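Local coordinates for NMB1025 protein (PDB 3KJJ), which is of unknown function but belongs to the YjgF (RutC) family, whose members typically form trimers and include enamine and imine deaminases, at residues M78-Y81 and A82-N85; R56-E60 and C61-K65; L107-P110 and E111-V114. One frame throughout, in Å; residues are numbered along the deposited sequence.

Contact 1: M78-Y81 and A82-N85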
# COMPACT_ATOMS: atom_id res chain seq x y z
N MSE B 78 -16.40 -3.15 -8.93
CA MSE B 78 -16.41 -4.39 -8.13
C MSE B 78 -17.31 -5.48 -8.70
O MSE B 78 -17.26 -6.63 -8.27
CB MSE B 78 -16.74 -4.11 -6.65
CG MSE B 78 -16.51 -5.30 -5.66
SE MSE B 78 -14.63 -5.91 -5.46
CE MSE B 78 -13.88 -4.19 -5.01
N GLY B 79 -18.14 -5.13 -9.69
CA GLY B 79 -18.86 -6.13 -10.47
C GLY B 79 -17.96 -7.11 -11.20
O GLY B 79 -18.41 -8.17 -11.63
N ASP B 80 -16.67 -6.78 -11.33
CA ASP B 80 -15.71 -7.61 -12.08
C ASP B 80 -14.88 -8.51 -11.16
O ASP B 80 -13.90 -9.11 -11.61
CB ASP B 80 -14.77 -6.74 -12.91
CG ASP B 80 -15.46 -6.05 -14.08
OD1 ASP B 80 -16.45 -6.59 -14.61
OD2 ASP B 80 -14.99 -4.97 -14.49
N TYR B 81 -15.27 -8.58 -9.89
CA TYR B 81 -14.55 -9.34 -8.86
C TYR B 81 -14.33 -10.81 -9.23
O TYR B 81 -13.19 -11.28 -9.28
CB TYR B 81 -15.27 -9.23 -7.52
CG TYR B 81 -14.50 -9.69 -6.30
CD1 TYR B 81 -13.28 -9.11 -5.95
CD2 TYR B 81 -15.00 -10.69 -5.48
CE1 TYR B 81 -12.58 -9.52 -4.81
CE2 TYR B 81 -14.31 -11.11 -4.34
CZ TYR B 81 -13.10 -10.52 -4.02
OH TYR B 81 -12.42 -10.94 -2.90
N ALA B 82 -15.42 -11.54 -9.48
CA ALA B 82 -15.31 -12.97 -9.82
C ALA B 82 -14.50 -13.22 -11.08
O ALA B 82 -13.73 -14.18 -11.14
CB ALA B 82 -16.70 -13.62 -9.91
N GLU B 83 -14.65 -12.35 -12.08
CA GLU B 83 -13.91 -12.48 -13.34
C GLU B 83 -12.41 -12.29 -13.13
O GLU B 83 -11.61 -13.05 -13.68
CB GLU B 83 -14.42 -11.49 -14.39
CG GLU B 83 -13.87 -11.74 -15.80
CD GLU B 83 -14.62 -10.98 -16.89
OE1 GLU B 83 -15.65 -10.36 -16.60
OE2 GLU B 83 -14.16 -11.00 -18.06
N MSE B 84 -12.06 -11.26 -12.36
CA MSE B 84 -10.65 -10.99 -12.01
C MSE B 84 -10.10 -12.19 -11.25
O MSE B 84 -9.10 -12.77 -11.68
CB MSE B 84 -10.52 -9.69 -11.20
CG MSE B 84 -9.09 -9.28 -10.82
SE MSE B 84 -8.35 -10.30 -9.29
CE MSE B 84 -6.48 -9.91 -9.62
N ASN B 85 -10.79 -12.58 -10.18
CA ASN B 85 -10.44 -13.73 -9.33
C ASN B 85 -10.15 -15.02 -10.09
O ASN B 85 -9.21 -15.73 -9.76
CB ASN B 85 -11.53 -14.01 -8.28
CG ASN B 85 -11.53 -12.99 -7.16
OD1 ASN B 85 -10.55 -12.29 -6.94
ND2 ASN B 85 -12.64 -12.92 -6.44
O HOH W 1 -17.07 -10.94 -12.37
O HOH W 2 -18.19 -10.72 -9.33
O HOH W 3 -17.11 -9.21 -15.04
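Asp-80 and Tyr-81 open the first turn of helix 81-91, their carbonyls taking the amides four residues on: Met-84 N lies 2.9 Å from Asp-80 O and Asn-85 N bonds to Tyr-81 O, both nearly straight. Asp-80 is the N-cap residue by position, but its carboxylate makes no capping bond; OD2 instead forms a salt bridge with Arg-113. Water takes over part of the cap: one molecule accepts from Glu-83 N and another from Ala-82 N, and the first also donates to Gly-79 O. The acidic oxygens Asp-80 OD1 and Glu-83 OE1 are 4.3 Å apart; a third water between them donates to Asp-80 OD1, its approach to Glu-83 OE1 being too short to trust. Glu-83 OE2 reaches back to Ala-44 N, at the start of helix 43-60, while Tyr-81 also packs against a neighbouring subunit, so this helix start borders the trimer interface. With CG anti to the backbone N (chi1 -167°), the Tyr-81 ring swings beside its own carbonyl and meets Asn-85. The Asn-85 amide, whose OD1 is bonded to Arg-100, stands steeply to the Tyr-81 ring at 72°, with Asn-85 ND2 3.2 Å above the ring centre.

Contact 2: R56-E60 and C61-K65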
# COMPACT_ATOMS: atom_id res chain seq x y z
N ARG B 56 7.00 -10.38 -15.94
CA ARG B 56 8.16 -9.86 -16.66
C ARG B 56 9.02 -8.96 -15.76
O ARG B 56 10.24 -9.09 -15.75
CB ARG B 56 7.76 -9.16 -17.96
CG ARG B 56 7.33 -10.13 -19.08
CD ARG B 56 7.28 -9.46 -20.47
NE ARG B 56 6.36 -8.31 -20.51
CZ ARG B 56 5.05 -8.40 -20.75
NH1 ARG B 56 4.49 -9.58 -20.96
NH2 ARG B 56 4.30 -7.30 -20.77
N TRP B 57 8.38 -8.09 -14.97
CA TRP B 57 9.10 -7.20 -14.07
C TRP B 57 9.69 -7.90 -12.84
O TRP B 57 10.74 -7.50 -12.35
CB TRP B 57 8.26 -5.97 -13.67
CG TRP B 57 8.06 -5.03 -14.85
CD1 TRP B 57 6.89 -4.76 -15.49
CD2 TRP B 57 9.07 -4.26 -15.52
NE1 TRP B 57 7.10 -3.87 -16.51
CE2 TRP B 57 8.43 -3.55 -16.56
CE3 TRP B 57 10.46 -4.11 -15.36
CZ2 TRP B 57 9.12 -2.70 -17.42
CZ3 TRP B 57 11.15 -3.26 -16.22
CH2 TRP B 57 10.47 -2.56 -17.24
N LEU B 58 9.03 -8.96 -12.37
CA LEU B 58 9.57 -9.72 -11.24
C LEU B 58 10.82 -10.48 -11.68
O LEU B 58 11.82 -10.52 -10.95
CB LEU B 58 8.50 -10.64 -10.62
CG LEU B 58 7.36 -9.97 -9.81
CD1 LEU B 58 6.41 -11.01 -9.22
CD2 LEU B 58 7.87 -9.04 -8.71
N ALA B 59 10.77 -11.06 -12.88
CA ALA B 59 11.94 -11.70 -13.50
C ALA B 59 13.13 -10.74 -13.58
O ALA B 59 14.24 -11.07 -13.15
CB ALA B 59 11.59 -12.25 -14.89
N GLU B 60 12.88 -9.55 -14.12
CA GLU B 60 13.91 -8.53 -14.19
C GLU B 60 14.54 -8.21 -12.82
O GLU B 60 15.72 -7.91 -12.75
CB GLU B 60 13.37 -7.26 -14.87
CG GLU B 60 14.44 -6.52 -15.67
CD GLU B 60 13.87 -5.71 -16.84
OE1 GLU B 60 14.35 -4.57 -17.05
OE2 GLU B 60 12.96 -6.21 -17.54
N CYS B 61 13.75 -8.31 -11.74
CA CYS B 61 14.25 -8.02 -10.38
C CYS B 61 14.85 -9.22 -9.62
O CYS B 61 15.25 -9.09 -8.46
CB CYS B 61 13.16 -7.38 -9.53
SG CYS B 61 12.52 -5.83 -10.18
N GLY B 62 14.89 -10.38 -10.27
CA GLY B 62 15.41 -11.58 -9.62
C GLY B 62 14.39 -12.16 -8.64
O GLY B 62 14.75 -12.73 -7.62
N SER B 63 13.12 -11.97 -8.97
CA SER B 63 12.02 -12.50 -8.18
C SER B 63 11.09 -13.25 -9.12
O SER B 63 11.39 -13.44 -10.30
CB SER B 63 11.26 -11.37 -7.48
OG SER B 63 10.37 -11.86 -6.49
N ASP B 64 9.95 -13.68 -8.57
CA ASP B 64 8.88 -14.26 -9.36
C ASP B 64 7.60 -14.24 -8.52
O ASP B 64 7.62 -13.79 -7.36
CB ASP B 64 9.22 -15.68 -9.82
CG ASP B 64 9.61 -16.58 -8.67
OD1 ASP B 64 8.86 -16.63 -7.67
OD2 ASP B 64 10.68 -17.24 -8.76
N LYS B 65 6.52 -14.74 -9.10
CA LYS B 65 5.19 -14.67 -8.46
C LYS B 65 5.12 -15.49 -7.17
O LYS B 65 4.38 -15.15 -6.25
CB LYS B 65 4.09 -15.05 -9.47
CG LYS B 65 4.00 -16.53 -9.83
CD LYS B 65 3.41 -16.75 -11.23
CE LYS B 65 3.14 -18.23 -11.47
NZ LYS B 65 2.23 -18.46 -12.63
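Leu-58 and Ser-63 meet where helix 43-60 ends in a Schellman motif. Ser-63 N donates to Leu-58 O over 2.8 Å, and inside that wider turn Gly-62 N reaches Ala-59 O at 3.0 Å. Cys-61 N bonds to Trp-57 O, with a weak second bond to Leu-58 O. Gly-62 turns the chain with a positive phi of 76°, a conformation that favours glycine. The tight side faces the sheet. Leu-58, its CG beside the backbone N and anti to the carbonyl carbon (chi1 -72°), lays CD1 against the departing chain, 3.5 Å from Asp-64 C, while its CB lies 3.9 Å from Asp-64 CA. Cys-61 tucks SG back to 3.3 Å from Trp-57 O and packs on Ile-30 and Ala-23. The loose side is the outer one: Ala-59 and Glu-60 are exposed there, and the Glu-60 chain runs outward, only its CB coming near Cys-61 N. Beyond the turn, Asp-64 forms a salt bridge with Arg-123 and a hydrogen bond with His-67, and Lys-65 NZ bonds to Trp-91 O. The amides of Cys-61, Gly-62 and Ser-63 are thus satisfied by the last helical carbonyls, and the buried hydroxyl of Ser-63 by Val-121 O at the end of strand 114-121, so the polar groups of the chain reversal have partners where it packs against the sheet.

Contact 3: L107-P110 and E111-V114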
# COMPACT_ATOMS: atom_id res chain seq x y z
N LEU B 107 -9.41 4.19 -12.25
CA LEU B 107 -8.00 4.29 -12.69
C LEU B 107 -7.77 5.44 -13.67
O LEU B 107 -8.73 6.13 -14.06
CB LEU B 107 -7.53 2.94 -13.25
CG LEU B 107 -7.96 1.77 -12.35
CD1 LEU B 107 -7.82 0.44 -13.08
CD2 LEU B 107 -7.20 1.77 -11.04
N ALA B 108 -6.51 5.65 -14.07
CA ALA B 108 -6.13 6.82 -14.87
C ALA B 108 -6.79 6.90 -16.24
O ALA B 108 -6.91 7.97 -16.82
CB ALA B 108 -4.62 6.94 -15.00
N ARG B 109 -7.22 5.75 -16.77
CA ARG B 109 -8.05 5.77 -17.97
C ARG B 109 -9.34 5.01 -17.74
O ARG B 109 -9.33 3.94 -17.15
CB ARG B 109 -7.28 5.21 -19.17
CG ARG B 109 -6.02 6.03 -19.45
CD ARG B 109 -5.84 6.31 -20.92
NE ARG B 109 -5.07 5.26 -21.59
CZ ARG B 109 -3.74 5.21 -21.63
NH1 ARG B 109 -3.01 6.15 -21.03
NH2 ARG B 109 -3.13 4.21 -22.27
N PRO B 110 -10.46 5.56 -18.24
CA PRO B 110 -11.78 4.96 -18.05
C PRO B 110 -11.88 3.50 -18.49
O PRO B 110 -12.60 2.73 -17.87
CB PRO B 110 -12.72 5.86 -18.88
CG PRO B 110 -11.81 6.63 -19.80
CD PRO B 110 -10.54 6.80 -19.05
N GLU B 111 -11.16 3.12 -19.55
CA GLU B 111 -11.22 1.76 -20.07
C GLU B 111 -10.39 0.73 -19.29
O GLU B 111 -10.51 -0.47 -19.54
CB GLU B 111 -10.91 1.70 -21.57
CG GLU B 111 -9.75 2.57 -22.04
CD GLU B 111 -10.13 4.04 -22.25
OE1 GLU B 111 -9.50 4.90 -21.62
OE2 GLU B 111 -11.06 4.33 -23.04
N TRP B 112 -9.54 1.19 -18.37
CA TRP B 112 -8.81 0.28 -17.47
C TRP B 112 -9.73 -0.23 -16.37
O TRP B 112 -10.29 0.56 -15.61
CB TRP B 112 -7.60 0.96 -16.84
CG TRP B 112 -6.52 1.40 -17.78
CD1 TRP B 112 -6.34 1.03 -19.09
CD2 TRP B 112 -5.42 2.26 -17.46
NE1 TRP B 112 -5.22 1.64 -19.61
CE2 TRP B 112 -4.63 2.40 -18.62
CE3 TRP B 112 -5.04 2.95 -16.29
CZ2 TRP B 112 -3.48 3.19 -18.66
CZ3 TRP B 112 -3.88 3.73 -16.33
CH2 TRP B 112 -3.12 3.85 -17.51
N ARG B 113 -9.85 -1.54 -16.28
CA ARG B 113 -10.77 -2.17 -15.34
C ARG B 113 -10.04 -2.76 -14.13
O ARG B 113 -10.68 -3.13 -13.14
CB ARG B 113 -11.59 -3.25 -16.06
CG ARG B 113 -12.20 -2.78 -17.37
CD ARG B 113 -13.49 -3.50 -17.68
NE ARG B 113 -14.49 -3.27 -16.64
CZ ARG B 113 -15.42 -2.33 -16.70
NH1 ARG B 113 -16.29 -2.20 -15.71
NH2 ARG B 113 -15.49 -1.52 -17.75
N VAL B 114 -8.71 -2.83 -14.22
CA VAL B 114 -7.87 -3.41 -13.17
C VAL B 114 -6.45 -2.82 -13.14
O VAL B 114 -5.89 -2.46 -14.18
CB VAL B 114 -7.83 -4.97 -13.25
CG1 VAL B 114 -7.16 -5.45 -14.57
CG2 VAL B 114 -7.15 -5.59 -12.02
O HOH W 4 -10.78 3.04 -14.74
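The indole of Trp-112 carries Arg-109 over one face, Leu-107 CB in plane at its edge, and Ala-108 CB set obliquely, 3.6 Å from Trp-112 CZ3. Arg-109 CB makes a CH-pi contact, 3.9 Å from the centroid of the five-membered ring and 11° off its normal. Bends at chi2 and chi3 then fold the arginine back along the indole until Trp-112 CZ2 lies 3.6 Å above the centre of one Arg-109 guanidinium face; the two planes are inclined by 48°, so this is no parallel stack. Near the guanidinium plane, at its edge, comes Glu-111 OE1, 4.4 Å from Arg-109 NE and too far for a salt bridge. Glu-111 lies alongside Pro-110, with Glu-111 OE1 3.4 Å from Pro-110 CD. The backbone beneath is a type I beta turn from Arg-109 to Trp-112, closed by Trp-112 N to Arg-109 O at 3.0 Å. One water accepts from Leu-107 N and donates to Arg-109 O and Trp-112 O, tying the loop between strands 99-104 and 114-121 together. Leu-107 CD1 packs at 3.8 Å from Trp-112 CB, and Leu-107 also meets Val-103 of another subunit. The loop therefore folds on its own tryptophan, to which the Glu-111 carboxylate could add at most a modest electrostatic attraction for the guanidinium.

Contacts 1 and 3 touch, their centres 14 Å apart: Asp-80 OD2 and Arg-113 NE form a salt bridge of 2.8 Å between the start of helix 81-91 and the loop leading into strand 114-121. Across the trimer the two meet again: Tyr-81 of contact 1 packs on Ala-108 of one neighbouring subunit, and Ala-108 of contact 3 on Tyr-81 of the other. Contact 2 stands apart, across the chain's centre from both, its centre about 25 Å from that of contact 1 and about 24 Å from that of contact 3; no other subunit touches it. Helix 43-60 spans the gap, beginning near Glu-83 and ending in contact 2.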